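Local coordinates for protein IroE-like serine hydrolase (Shewanella oneidensis, PDB 3GFF) that probably hydrolyses ester bonds as a serine hydrolase of the esterase D family, at residues Tyr28-Pro33 and Lys75-Gly80; Tyr43-Leu48 and Gly137-Val142; Ala167-Leu172 and Ala200-Pro205; Gln194-Met199 and Glu289-Lys294; Phe266-Tyr271 and Gln278-Gln283. One frame throughout, in Å; residues are numbered along the deposited sequence.

How the contacts relate
Contacts 1 to 4 all reach one mixed beta-sheet, and contact 5 lies beside it among C-terminal helices. Contacts 1 and 2 sit on neighbouring strands with centres about 9 Å apart, and V46 N probably donates a hydrogen bond to I77 O, 2.8 Å away. Contact 2 meets contact 3, centre to centre about 21 Å, where V142 packs on L168. Contact 3 holds the probable acid of a Ser-His-Asp triad, D169. Contact 4 uses the start of the strand whose far end serves contact 3, and its F291 touches F266 of contact 5. Contact 5 is remote from the probable active site, its centre about 35 Å from that of contact 3.

Contact 1 (Tyr28-Pro33 and Lys75-Gly80); sequences YVIALP and KVIIVG
V29 and G80 face each other as an antiparallel hydrogen-bonded pair: V29 N donates to G80 O at 2.9 Å, and G80 N returns a bond to V29 O at 2.8 Å. Two residues along, A31 and I78 repeat the exchange, with A31 N to I78 O at 2.8 Å and I78 N to A31 O at 2.9 Å. Between these pairs stands the non-hydrogen-bonded pair I30 and V79. Of the two V29 methyls, CG2 sits between the backbone N and the carbonyl carbon and hangs over the backbone of G80, 3.5 Å from G80 O; a side chain on G80 would collide with it. On the same face A31 CB lies 3.9 Å from I78 CB, and F55 of helix 51-65 covers V29, A31 and I78. The opposite face carries Y28 and V79, which meet I129 of helix 114-132. Past the last pair, P33 packs beyond the end of the ladder, its CD 3.4 Å from V76 O and its CB 3.7 Å from K75 CB. Strand 24-31 thus runs antiparallel beside strand 77-81, which itself begins the parallel run of the sheet, an arrangement characteristic of the alpha/beta-hydrolase fold.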
# COMPACT_ATOMS: atom_id res chain seq x y z
N TYR A 28 -5.63 22.63 2.21
CA TYR A 28 -5.73 21.28 2.70
C TYR A 28 -6.83 20.51 1.96
O TYR A 28 -7.69 21.11 1.30
CB TYR A 28 -5.96 21.27 4.22
CG TYR A 28 -7.26 21.82 4.71
CD1 TYR A 28 -7.40 23.17 4.99
CD2 TYR A 28 -8.35 21.00 4.94
CE1 TYR A 28 -8.57 23.67 5.49
CE2 TYR A 28 -9.52 21.49 5.44
CZ TYR A 28 -9.63 22.83 5.73
OH TYR A 28 -10.81 23.35 6.19
N VAL A 29 -6.78 19.19 2.07
CA VAL A 29 -7.73 18.29 1.43
C VAL A 29 -8.39 17.38 2.47
O VAL A 29 -7.75 16.98 3.44
CB VAL A 29 -7.05 17.42 0.33
CG1 VAL A 29 -6.79 18.21 -0.93
CG2 VAL A 29 -5.75 16.79 0.87
N ILE A 30 -9.67 17.09 2.29
CA ILE A 30 -10.46 16.22 3.19
C ILE A 30 -11.03 15.03 2.40
O ILE A 30 -11.57 15.24 1.34
CB ILE A 30 -11.70 16.97 3.73
CG1 ILE A 30 -11.33 18.19 4.57
CG2 ILE A 30 -12.60 16.06 4.54
CD1 ILE A 30 -12.56 18.93 5.10
N ALA A 31 -10.91 13.82 2.92
CA ALA A 31 -11.54 12.62 2.35
C ALA A 31 -12.49 12.16 3.45
O ALA A 31 -12.06 12.00 4.60
CB ALA A 31 -10.51 11.52 2.03
N LEU A 32 -13.77 12.04 3.12
CA LEU A 32 -14.78 11.61 4.06
C LEU A 32 -14.93 10.08 3.93
O LEU A 32 -14.81 9.54 2.85
CB LEU A 32 -16.12 12.33 3.79
CG LEU A 32 -16.17 13.84 4.06
CD1 LEU A 32 -17.52 14.38 3.64
CD2 LEU A 32 -15.92 14.19 5.55
N PRO A 33 -15.20 9.38 5.03
CA PRO A 33 -15.34 7.95 4.90
C PRO A 33 -16.58 7.60 4.13
O PRO A 33 -17.52 8.41 4.01
CB PRO A 33 -15.47 7.48 6.36
CG PRO A 33 -15.98 8.59 7.07
CD PRO A 33 -15.41 9.83 6.42
N LYS A 75 -13.50 3.22 9.80
CA LYS A 75 -13.65 4.37 8.92
C LYS A 75 -13.06 5.63 9.59
O LYS A 75 -13.21 5.81 10.76
CB LYS A 75 -15.13 4.57 8.60
CG LYS A 75 -15.80 3.41 7.83
CD LYS A 75 -15.33 3.38 6.42
CE LYS A 75 -16.13 2.41 5.52
NZ LYS A 75 -15.96 0.98 5.88
N VAL A 76 -12.37 6.48 8.84
CA VAL A 76 -11.82 7.73 9.38
C VAL A 76 -12.06 8.89 8.42
O VAL A 76 -12.37 8.67 7.25
CB VAL A 76 -10.31 7.63 9.61
CG1 VAL A 76 -9.98 6.46 10.58
CG2 VAL A 76 -9.57 7.45 8.26
N ILE A 77 -11.92 10.11 8.95
CA ILE A 77 -11.91 11.36 8.20
C ILE A 77 -10.41 11.59 7.96
O ILE A 77 -9.62 11.54 8.90
CB ILE A 77 -12.51 12.55 9.01
CG1 ILE A 77 -14.03 12.35 9.21
CG2 ILE A 77 -12.23 13.91 8.33
CD1 ILE A 77 -14.67 13.28 10.21
N ILE A 78 -10.01 11.75 6.70
CA ILE A 78 -8.61 11.96 6.35
C ILE A 78 -8.41 13.43 6.00
O ILE A 78 -9.12 13.97 5.13
CB ILE A 78 -8.17 11.11 5.14
CG1 ILE A 78 -8.65 9.67 5.32
CG2 ILE A 78 -6.64 11.15 5.01
CD1 ILE A 78 -8.34 8.77 4.18
N VAL A 79 -7.50 14.09 6.72
CA VAL A 79 -7.14 15.47 6.45
C VAL A 79 -5.68 15.53 5.98
O VAL A 79 -4.80 15.15 6.72
CB VAL A 79 -7.31 16.37 7.69
CG1 VAL A 79 -6.89 17.81 7.36
CG2 VAL A 79 -8.75 16.36 8.09
N GLY A 80 -5.45 15.96 4.73
CA GLY A 80 -4.10 16.15 4.18
C GLY A 80 -3.72 17.63 4.23
O GLY A 80 -4.43 18.48 3.68

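Contact 2 (Tyr43-Leu48 and Gly137-Val142); sequences YPVVYL and GINVLV
L48 and V142 make the closest apolar meeting of these two parallel strands, L48 CD2 lying 3.6 Å from V142 CB as the side chains run side by side. V46 joins them: its CG1, anti to the backbone N (chi1 177°), lies 3.8 Å from V142 CG2, while its CG2 approaches V140 CB. Four backbone bonds knit this ladder, from V45 N to I138 O and V140 N to V45 O through Y47 N to V140 O and V142 N to Y47 O. The other face, with V45, Y47, N139 and L141, is buried too but less directly joined, its polar ends meeting through one water. Here Y47 and N139 point the same way without bonding directly. The water takes a bond from Y47 OH at 2.7 Å and gives one to N139 OD1, also at 2.7 Å, lying in the plane of the tyrosine ring at its edge. N139 ND2 bonds to L161 O, so both ends of the amide are engaged. A126 and I129 of helix 114-132 pack on Y47. This is the parallel centre of the alpha/beta-hydrolase sheet, where strand 138-144 leads into the probable GxSxG nucleophile elbow at S145.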
# COMPACT_ATOMS: atom_id res chain seq x y z
N TYR A 43 -16.52 10.19 13.48
CA TYR A 43 -15.31 9.44 13.11
C TYR A 43 -14.01 10.03 13.68
O TYR A 43 -13.95 11.21 14.02
CB TYR A 43 -15.20 9.44 11.58
CG TYR A 43 -16.40 8.79 10.93
CD1 TYR A 43 -16.46 7.41 10.75
CD2 TYR A 43 -17.50 9.55 10.56
CE1 TYR A 43 -17.57 6.81 10.19
CE2 TYR A 43 -18.63 8.96 9.98
CZ TYR A 43 -18.66 7.59 9.81
OH TYR A 43 -19.77 6.99 9.26
N PRO A 44 -12.96 9.21 13.78
CA PRO A 44 -11.66 9.77 14.12
C PRO A 44 -11.13 10.58 12.96
O PRO A 44 -11.61 10.45 11.83
CB PRO A 44 -10.76 8.55 14.33
CG PRO A 44 -11.58 7.36 13.97
CD PRO A 44 -12.92 7.74 13.59
N VAL A 45 -10.10 11.37 13.21
CA VAL A 45 -9.52 12.19 12.15
C VAL A 45 -8.05 11.85 12.05
O VAL A 45 -7.32 11.93 13.04
CB VAL A 45 -9.70 13.70 12.40
CG1 VAL A 45 -9.17 14.54 11.15
CG2 VAL A 45 -11.17 14.04 12.72
N VAL A 46 -7.63 11.47 10.85
CA VAL A 46 -6.22 11.16 10.59
C VAL A 46 -5.66 12.33 9.80
O VAL A 46 -6.03 12.59 8.65
CB VAL A 46 -6.00 9.77 9.89
CG1 VAL A 46 -4.55 9.54 9.60
CG2 VAL A 46 -6.49 8.59 10.81
N TYR A 47 -4.79 13.08 10.45
CA TYR A 47 -4.12 14.23 9.80
C TYR A 47 -2.82 13.78 9.16
O TYR A 47 -1.96 13.27 9.85
CB TYR A 47 -3.83 15.31 10.83
CG TYR A 47 -5.04 16.08 11.33
CD1 TYR A 47 -5.79 15.61 12.40
CD2 TYR A 47 -5.38 17.32 10.80
CE1 TYR A 47 -6.84 16.31 12.89
CE2 TYR A 47 -6.45 18.03 11.27
CZ TYR A 47 -7.18 17.52 12.32
OH TYR A 47 -8.25 18.18 12.86
N LEU A 48 -2.69 13.97 7.85
CA LEU A 48 -1.47 13.60 7.11
C LEU A 48 -0.68 14.87 6.72
O LEU A 48 -1.22 15.75 6.03
CB LEU A 48 -1.82 12.82 5.84
CG LEU A 48 -2.81 11.65 5.94
CD1 LEU A 48 -3.11 11.15 4.53
CD2 LEU A 48 -2.26 10.47 6.87
N GLY A 137 -13.29 12.68 18.67
CA GLY A 137 -12.33 12.92 19.75
C GLY A 137 -11.03 12.18 19.62
O GLY A 137 -10.10 12.44 20.35
N ILE A 138 -10.95 11.24 18.68
CA ILE A 138 -9.72 10.51 18.42
C ILE A 138 -9.01 11.14 17.21
O ILE A 138 -9.51 11.09 16.08
CB ILE A 138 -10.02 9.00 18.18
CG1 ILE A 138 -10.75 8.41 19.41
CG2 ILE A 138 -8.74 8.23 17.93
CD1 ILE A 138 -9.99 8.60 20.72
N ASN A 139 -7.86 11.77 17.48
CA ASN A 139 -7.08 12.43 16.43
C ASN A 139 -5.70 11.81 16.33
O ASN A 139 -5.00 11.67 17.35
CB ASN A 139 -6.93 13.92 16.74
CG ASN A 139 -8.25 14.60 16.89
OD1 ASN A 139 -9.04 14.66 15.95
ND2 ASN A 139 -8.51 15.12 18.09
N VAL A 140 -5.30 11.50 15.09
CA VAL A 140 -4.03 10.85 14.78
C VAL A 140 -3.20 11.76 13.87
O VAL A 140 -3.74 12.34 12.96
CB VAL A 140 -4.29 9.46 14.07
CG1 VAL A 140 -2.96 8.77 13.63
CG2 VAL A 140 -5.11 8.54 14.97
N LEU A 141 -1.91 11.89 14.14
CA LEU A 141 -1.00 12.68 13.30
C LEU A 141 -0.02 11.71 12.66
O LEU A 141 0.61 10.88 13.37
CB LEU A 141 -0.25 13.77 14.09
CG LEU A 141 0.72 14.72 13.32
CD1 LEU A 141 0.01 15.51 12.23
CD2 LEU A 141 1.40 15.67 14.31
N VAL A 142 0.09 11.80 11.32
CA VAL A 142 1.02 10.99 10.52
C VAL A 142 2.08 11.92 9.87
O VAL A 142 1.76 12.78 9.04
CB VAL A 142 0.29 10.14 9.42
CG1 VAL A 142 1.27 9.29 8.61
CG2 VAL A 142 -0.82 9.27 10.03
O HOH W 1 -9.71 17.04 14.88

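Contact 3 (Ala167-Leu172 and Ala200-Pro205); sequences ALDTSL and AIANNP. With IMD (imidazole), chain D.
A200 is held by D169 and A167 in the last backbone rungs between the parallel strands 164-168 and 195-201. A200 N donates to A167 O at 3.0 Å, and D169 N donates to A200 O at 2.9 Å. The carboxylate of D169 then takes over from the backbone ladder. A202 N reaches D169 OD1 at 3.0 Å in a nearly straight bond (171°), arriving from above the carboxylate plane rather than within it, and the A202 CB methyl lies beside D169 OD2 at 3.7 Å. Water extends this link: one molecule donates to D169 OD1 at 2.7 Å and to A202 O, while a second donates to D169 OD2 at 2.6 Å and accepts a long bond from N204 N. D169 OD2 is also gripped by H247 ND1 and H216 NE2, so both carboxylate oxygens have several partners and the group is well restrained. Apolar contact is slight, with L168 CD2 packing on A200 CB at 3.6 Å. A ligand bond stands apart from these: N1 of an imidazole, probably from the crystallisation liquor, donates to S171 OG at 3.2 Å, and the same hydroxyl is hydrogen-bonded to S145 OG. M70 of the second subunit packs on N204 and P205. D169 sits just past the end of its strand, bonded to H247, which suits the acid of a Ser-His-Asp triad with S145; its bond from A202 N and its waters probably hold the carboxylate in place for that partner.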
# COMPACT_ATOMS: atom_id res chain seq x y z
N ALA A 167 5.25 8.24 13.25
CA ALA A 167 6.51 8.92 12.87
C ALA A 167 7.26 8.00 11.90
O ALA A 167 7.81 7.00 12.30
CB ALA A 167 7.34 9.24 14.09
N LEU A 168 7.21 8.33 10.62
CA LEU A 168 7.73 7.48 9.54
C LEU A 168 9.10 7.99 9.03
O LEU A 168 9.21 8.95 8.29
CB LEU A 168 6.70 7.40 8.41
CG LEU A 168 5.25 7.07 8.85
CD1 LEU A 168 4.23 7.07 7.67
CD2 LEU A 168 5.24 5.76 9.65
N ASP A 169 10.12 7.30 9.49
CA ASP A 169 11.53 7.58 9.20
C ASP A 169 11.87 9.00 9.52
O ASP A 169 12.37 9.74 8.70
CB ASP A 169 11.88 7.22 7.77
CG ASP A 169 13.26 6.64 7.66
OD1 ASP A 169 13.65 5.90 8.59
OD2 ASP A 169 13.94 6.90 6.65
N THR A 170 11.58 9.36 10.75
CA THR A 170 11.79 10.74 11.27
C THR A 170 13.21 11.25 11.01
O THR A 170 14.18 10.51 11.24
CB THR A 170 11.54 10.75 12.78
OG1 THR A 170 10.24 10.22 13.03
CG2 THR A 170 11.67 12.19 13.38
N SER A 171 13.31 12.49 10.53
CA SER A 171 14.60 13.13 10.26
C SER A 171 15.22 13.66 11.60
O SER A 171 15.41 14.88 11.76
CB SER A 171 14.38 14.29 9.28
OG SER A 171 13.74 13.85 8.07
N LEU A 172 15.53 12.75 12.52
CA LEU A 172 16.12 13.07 13.81
C LEU A 172 17.52 13.68 13.67
O LEU A 172 18.03 14.29 14.61
CB LEU A 172 16.19 11.82 14.73
CG LEU A 172 14.86 11.20 15.20
CD1 LEU A 172 15.07 9.90 16.07
CD2 LEU A 172 14.10 12.21 16.03
N ALA A 200 8.38 4.02 12.20
CA ALA A 200 8.80 3.18 11.07
C ALA A 200 10.24 3.60 10.89
O ALA A 200 10.54 4.80 10.95
CB ALA A 200 8.00 3.47 9.78
N ILE A 201 11.13 2.63 10.69
CA ILE A 201 12.55 2.90 10.53
C ILE A 201 13.04 2.19 9.28
O ILE A 201 13.05 0.95 9.24
CB ILE A 201 13.39 2.44 11.77
CG1 ILE A 201 12.82 3.04 13.06
CG2 ILE A 201 14.88 2.84 11.59
CD1 ILE A 201 13.44 2.51 14.39
N ALA A 202 13.43 2.97 8.26
CA ALA A 202 13.90 2.42 6.99
C ALA A 202 15.42 2.19 6.99
O ALA A 202 16.07 2.38 8.01
CB ALA A 202 13.47 3.33 5.82
N ASN A 203 15.97 1.79 5.85
CA ASN A 203 17.39 1.49 5.67
C ASN A 203 18.00 2.34 4.52
O ASN A 203 18.53 1.78 3.55
CB ASN A 203 17.53 -0.02 5.40
CG ASN A 203 18.99 -0.51 5.43
OD1 ASN A 203 19.85 0.12 6.03
ND2 ASN A 203 19.27 -1.61 4.75
N ASN A 204 17.90 3.67 4.61
CA ASN A 204 18.39 4.56 3.53
C ASN A 204 19.93 4.57 3.53
O ASN A 204 20.53 4.73 4.60
CB ASN A 204 17.88 5.98 3.73
CG ASN A 204 17.90 6.81 2.45
OD1 ASN A 204 17.21 6.47 1.49
ND2 ASN A 204 18.62 7.92 2.45
N PRO A 205 20.56 4.35 2.35
CA PRO A 205 22.04 4.36 2.28
C PRO A 205 22.66 5.74 2.44
O PRO A 205 23.87 5.86 2.63
CB PRO A 205 22.32 3.84 0.87
CG PRO A 205 21.06 4.18 0.10
CD PRO A 205 19.95 4.04 1.05
N1 IMD D . 15.71 13.50 5.54
C2 IMD D . 16.34 12.29 5.52
N3 IMD D . 16.80 12.05 4.25
C4 IMD D . 16.44 13.10 3.47
C5 IMD D . 15.76 14.02 4.29
O HOH W 2 16.22 5.05 9.02
O HOH W 3 16.14 5.53 6.54

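Contact 4 (Gln194-Met199 and Glu289-Lys294); sequences QKQLFM and ERFGHK
Q194 bends at chi2 (-48°), folding its CD back toward the end of helix 277-291, whereas Q196 is extended there (chi2 174°) and reaches toward the side chains of R290 and F291. From the bent chain, Q194 NE2 donates to E289 O at 2.9 Å; the bond is far from straight, and the donor is tilted out of the carbonyl plane. Q194 CB rests 3.6 Å from G292 CA, where the chain leaves the helix with positive phi; a CB on G292 would collide with Q194 CB. The amide of Q196 stands almost upright on the F291 ring, the two planes 80° apart, with Q196 OE1 3.3 Å above the ring plane and over its centre. On the other branch, Q196 NE2 lies 3.4 Å from R290 CD and gives a bond to a water, 2.6 Å away, that also accepts from R290 NH1. R290 NH1 has a salt bridge to D265 as well. Another water donates to K195 O and R290 O. An alanine at Q194 would probably leave E289 O without its side-chain amide donor, since only CB would remain to rest on G292. With a single direct hydrogen bond supplemented by shared waters, the start of strand 195-201 meets the helix end through a largely polar and hydrated joint, in which side-chain amide and water donors serve the final helix carbonyls.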
# COMPACT_ATOMS: atom_id res chain seq x y z
N GLN A 194 -1.58 9.08 28.36
CA GLN A 194 -2.17 8.02 27.52
C GLN A 194 -1.97 8.32 26.05
O GLN A 194 -2.92 8.57 25.28
CB GLN A 194 -3.66 7.80 27.85
CG GLN A 194 -3.95 7.37 29.26
CD GLN A 194 -3.07 6.21 29.74
OE1 GLN A 194 -2.24 6.40 30.63
NE2 GLN A 194 -3.26 5.04 29.17
N LYS A 195 -0.70 8.33 25.68
CA LYS A 195 -0.30 8.60 24.33
C LYS A 195 0.15 7.32 23.65
O LYS A 195 0.35 6.29 24.31
CB LYS A 195 0.82 9.64 24.34
CG LYS A 195 0.44 10.95 25.05
CD LYS A 195 -0.60 11.72 24.28
CE LYS A 195 -0.98 13.00 24.95
NZ LYS A 195 -1.87 13.81 24.10
N GLN A 196 0.22 7.40 22.33
CA GLN A 196 0.67 6.33 21.44
C GLN A 196 1.62 6.86 20.37
O GLN A 196 1.39 7.91 19.81
CB GLN A 196 -0.51 5.58 20.80
CG GLN A 196 -1.20 4.59 21.81
CD GLN A 196 -2.47 3.95 21.24
OE1 GLN A 196 -3.55 4.51 21.34
NE2 GLN A 196 -2.35 2.76 20.70
N LEU A 197 2.70 6.13 20.14
CA LEU A 197 3.71 6.45 19.16
C LEU A 197 4.10 5.17 18.41
O LEU A 197 4.33 4.12 19.03
CB LEU A 197 4.98 7.03 19.81
CG LEU A 197 6.17 7.23 18.85
CD1 LEU A 197 5.92 8.33 17.80
CD2 LEU A 197 7.42 7.51 19.63
N PHE A 198 4.11 5.25 17.09
CA PHE A 198 4.61 4.17 16.23
C PHE A 198 5.72 4.77 15.43
O PHE A 198 5.55 5.85 14.84
CB PHE A 198 3.51 3.64 15.29
CG PHE A 198 4.02 2.70 14.20
CD1 PHE A 198 4.16 1.34 14.44
CD2 PHE A 198 4.34 3.19 12.95
CE1 PHE A 198 4.61 0.48 13.47
CE2 PHE A 198 4.79 2.35 11.96
CZ PHE A 198 4.94 0.98 12.23
N MSE A 199 6.88 4.12 15.42
CA MSE A 199 7.99 4.55 14.56
C MSE A 199 8.27 3.54 13.44
O MSE A 199 8.41 2.33 13.70
CB MSE A 199 9.29 4.74 15.36
CG MSE A 199 9.28 5.90 16.30
SE MSE A 199 10.85 5.97 17.41
CE MSE A 199 12.22 6.11 16.00
N GLU A 289 -9.17 3.44 27.74
CA GLU A 289 -8.14 3.74 28.70
C GLU A 289 -6.81 3.97 27.97
O GLU A 289 -6.01 4.82 28.39
CB GLU A 289 -8.10 2.63 29.78
CG GLU A 289 -9.46 2.56 30.55
CD GLU A 289 -9.49 1.64 31.79
OE1 GLU A 289 -8.80 0.58 31.80
OE2 GLU A 289 -10.27 1.98 32.75
N ARG A 290 -6.60 3.26 26.85
CA ARG A 290 -5.36 3.35 26.06
C ARG A 290 -5.28 4.71 25.33
O ARG A 290 -4.24 5.38 25.35
CB ARG A 290 -5.29 2.19 25.04
CG ARG A 290 -3.97 2.07 24.23
CD ARG A 290 -4.04 1.05 23.12
NE ARG A 290 -4.30 -0.29 23.64
CZ ARG A 290 -4.64 -1.37 22.91
NH1 ARG A 290 -4.75 -1.33 21.58
NH2 ARG A 290 -4.86 -2.52 23.53
N PHE A 291 -6.39 5.12 24.72
CA PHE A 291 -6.45 6.42 24.03
C PHE A 291 -6.67 7.61 24.98
O PHE A 291 -6.61 8.76 24.56
CB PHE A 291 -7.52 6.41 22.91
CG PHE A 291 -7.11 5.63 21.66
CD1 PHE A 291 -7.22 4.25 21.62
CD2 PHE A 291 -6.67 6.30 20.52
CE1 PHE A 291 -6.87 3.54 20.48
CE2 PHE A 291 -6.28 5.60 19.38
CZ PHE A 291 -6.41 4.22 19.34
N GLY A 292 -6.89 7.36 26.27
CA GLY A 292 -7.16 8.45 27.22
C GLY A 292 -8.43 9.23 26.87
O GLY A 292 -8.64 10.32 27.36
N HIS A 293 -9.28 8.65 26.03
CA HIS A 293 -10.55 9.25 25.62
C HIS A 293 -11.53 8.13 25.30
O HIS A 293 -11.11 7.05 24.91
CB HIS A 293 -10.37 10.11 24.36
CG HIS A 293 -9.49 11.30 24.54
ND1 HIS A 293 -9.81 12.35 25.39
CD2 HIS A 293 -8.33 11.65 23.94
CE1 HIS A 293 -8.87 13.28 25.31
NE2 HIS A 293 -7.96 12.88 24.43
N LYS A 294 -12.82 8.38 25.48
CA LYS A 294 -13.89 7.43 25.16
C LYS A 294 -13.80 6.87 23.74
O LYS A 294 -13.72 7.63 22.76
CB LYS A 294 -15.28 8.08 25.36
CG LYS A 294 -16.42 7.31 24.68
CD LYS A 294 -17.79 7.87 25.02
CE LYS A 294 -18.31 7.33 26.33
NZ LYS A 294 -18.67 5.89 26.21
O HOH W 4 -4.85 10.71 25.53
O HOH W 5 -1.34 4.87 25.78
O HOH W 6 -4.05 1.12 19.64

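Contact 5 (Phe266-Tyr271 and Gln278-Gln283); sequences FAIDIY and QQVIDQ
I268 lies across V280 at about a right angle, its branches spread over both valine methyls: I268 CD1 is 3.7 Å from V280 CG1, and I268 CG2 is 3.8 Å from V280 CG2. F275 touches both residues, L305 of helix 299-311 packs on I268, and L324 of helix 317-327 packs on V280. One turn further along helix 277-291, Q283 stretches out to the preceding loop, its CG anti to the backbone N (chi1 171°) and the chain extended beyond. Its NE2 donates to A267 O at 2.9 Å, with the oxygen near the plane of the amide but the donor 51° above the carbonyl plane. The same nitrogen bonds to D265 O, so one amide ties down two backbone carbonyls. Q283 OE1 meanwhile lies 3.7 Å from I268 CG1. A leucine in place of Q283 would probably leave the carbonyls of A267 and D265 without this donor and weaken the hold of the helix on the loop. On the loop side, I268 N is bonded to Y301 OH. The contact fastens the loop that follows helix 250-263 onto helix 277-291, within a cluster of C-terminal helices that lies beside the alpha/beta-hydrolase sheet.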
# COMPACT_ATOMS: atom_id res chain seq x y z
N PHE A 266 -9.51 -3.25 17.72
CA PHE A 266 -10.87 -2.69 17.52
C PHE A 266 -11.81 -3.67 16.87
O PHE A 266 -13.03 -3.49 16.92
CB PHE A 266 -10.84 -1.44 16.63
CG PHE A 266 -10.30 -0.21 17.30
CD1 PHE A 266 -9.01 -0.17 17.81
CD2 PHE A 266 -11.07 0.94 17.35
CE1 PHE A 266 -8.52 0.96 18.39
CE2 PHE A 266 -10.57 2.10 17.91
CZ PHE A 266 -9.28 2.11 18.43
N ALA A 267 -11.22 -4.68 16.22
CA ALA A 267 -11.96 -5.76 15.55
C ALA A 267 -12.74 -6.64 16.54
O ALA A 267 -12.26 -6.99 17.61
CB ALA A 267 -10.97 -6.64 14.71
N ILE A 268 -13.96 -6.98 16.16
CA ILE A 268 -14.86 -7.82 16.95
C ILE A 268 -15.05 -9.11 16.16
O ILE A 268 -15.59 -9.09 15.04
CB ILE A 268 -16.23 -7.11 17.17
CG1 ILE A 268 -16.07 -5.86 18.05
CG2 ILE A 268 -17.25 -8.03 17.81
CD1 ILE A 268 -17.35 -4.98 18.10
N ASP A 269 -14.59 -10.22 16.71
CA ASP A 269 -14.71 -11.53 16.07
C ASP A 269 -15.95 -12.22 16.64
O ASP A 269 -15.92 -12.74 17.76
CB ASP A 269 -13.47 -12.35 16.38
CG ASP A 269 -13.35 -13.60 15.54
OD1 ASP A 269 -14.34 -14.07 14.93
OD2 ASP A 269 -12.23 -14.12 15.51
N ILE A 270 -17.03 -12.25 15.86
CA ILE A 270 -18.28 -12.83 16.35
C ILE A 270 -18.32 -14.35 16.24
O ILE A 270 -19.40 -14.90 16.08
CB ILE A 270 -19.52 -12.23 15.61
N TYR A 271 -17.17 -15.04 16.36
CA TYR A 271 -17.13 -16.52 16.25
C TYR A 271 -16.44 -17.14 17.48
O TYR A 271 -15.99 -16.44 18.39
CB TYR A 271 -16.44 -16.93 14.93
CG TYR A 271 -14.95 -17.21 15.01
CD1 TYR A 271 -14.14 -16.61 15.99
CD2 TYR A 271 -14.32 -18.02 14.05
CE1 TYR A 271 -12.78 -16.85 16.05
CE2 TYR A 271 -12.94 -18.27 14.09
CZ TYR A 271 -12.18 -17.68 15.11
OH TYR A 271 -10.81 -17.89 15.19
N GLN A 278 -20.69 -8.27 26.98
CA GLN A 278 -19.71 -7.79 27.95
C GLN A 278 -18.27 -7.84 27.42
O GLN A 278 -17.50 -6.93 27.72
CB GLN A 278 -19.82 -8.60 29.25
CG GLN A 278 -19.10 -7.92 30.42
CD GLN A 278 -19.74 -6.61 30.79
OE1 GLN A 278 -20.96 -6.51 30.88
NE2 GLN A 278 -18.92 -5.59 31.01
N GLN A 279 -17.91 -8.87 26.65
CA GLN A 279 -16.54 -8.99 26.09
C GLN A 279 -16.17 -7.76 25.25
O GLN A 279 -15.04 -7.29 25.33
CB GLN A 279 -16.34 -10.28 25.25
N VAL A 280 -17.14 -7.24 24.48
CA VAL A 280 -16.94 -6.02 23.65
C VAL A 280 -16.98 -4.76 24.52
O VAL A 280 -16.19 -3.86 24.32
CB VAL A 280 -17.95 -5.93 22.44
CG1 VAL A 280 -17.85 -4.59 21.74
CG2 VAL A 280 -17.70 -7.08 21.43
N ILE A 281 -17.88 -4.71 25.50
CA ILE A 281 -17.90 -3.59 26.46
C ILE A 281 -16.50 -3.42 27.11
O ILE A 281 -15.94 -2.31 27.10
CB ILE A 281 -19.04 -3.75 27.51
CG1 ILE A 281 -20.40 -3.44 26.86
CG2 ILE A 281 -18.87 -2.78 28.67
CD1 ILE A 281 -21.61 -3.85 27.65
N ASP A 282 -15.95 -4.52 27.60
CA ASP A 282 -14.65 -4.55 28.27
C ASP A 282 -13.54 -4.16 27.28
O ASP A 282 -12.68 -3.33 27.60
CB ASP A 282 -14.37 -5.95 28.86
CG ASP A 282 -15.35 -6.35 29.99
OD1 ASP A 282 -16.17 -5.54 30.47
OD2 ASP A 282 -15.26 -7.53 30.42
N GLN A 283 -13.59 -4.79 26.10
CA GLN A 283 -12.67 -4.53 24.98
C GLN A 283 -12.58 -3.04 24.71
O GLN A 283 -11.49 -2.46 24.62
CB GLN A 283 -13.16 -5.28 23.72
CG GLN A 283 -12.45 -4.94 22.45
CD GLN A 283 -13.06 -5.61 21.23
OE1 GLN A 283 -14.17 -6.11 21.27
NE2 GLN A 283 -12.31 -5.62 20.13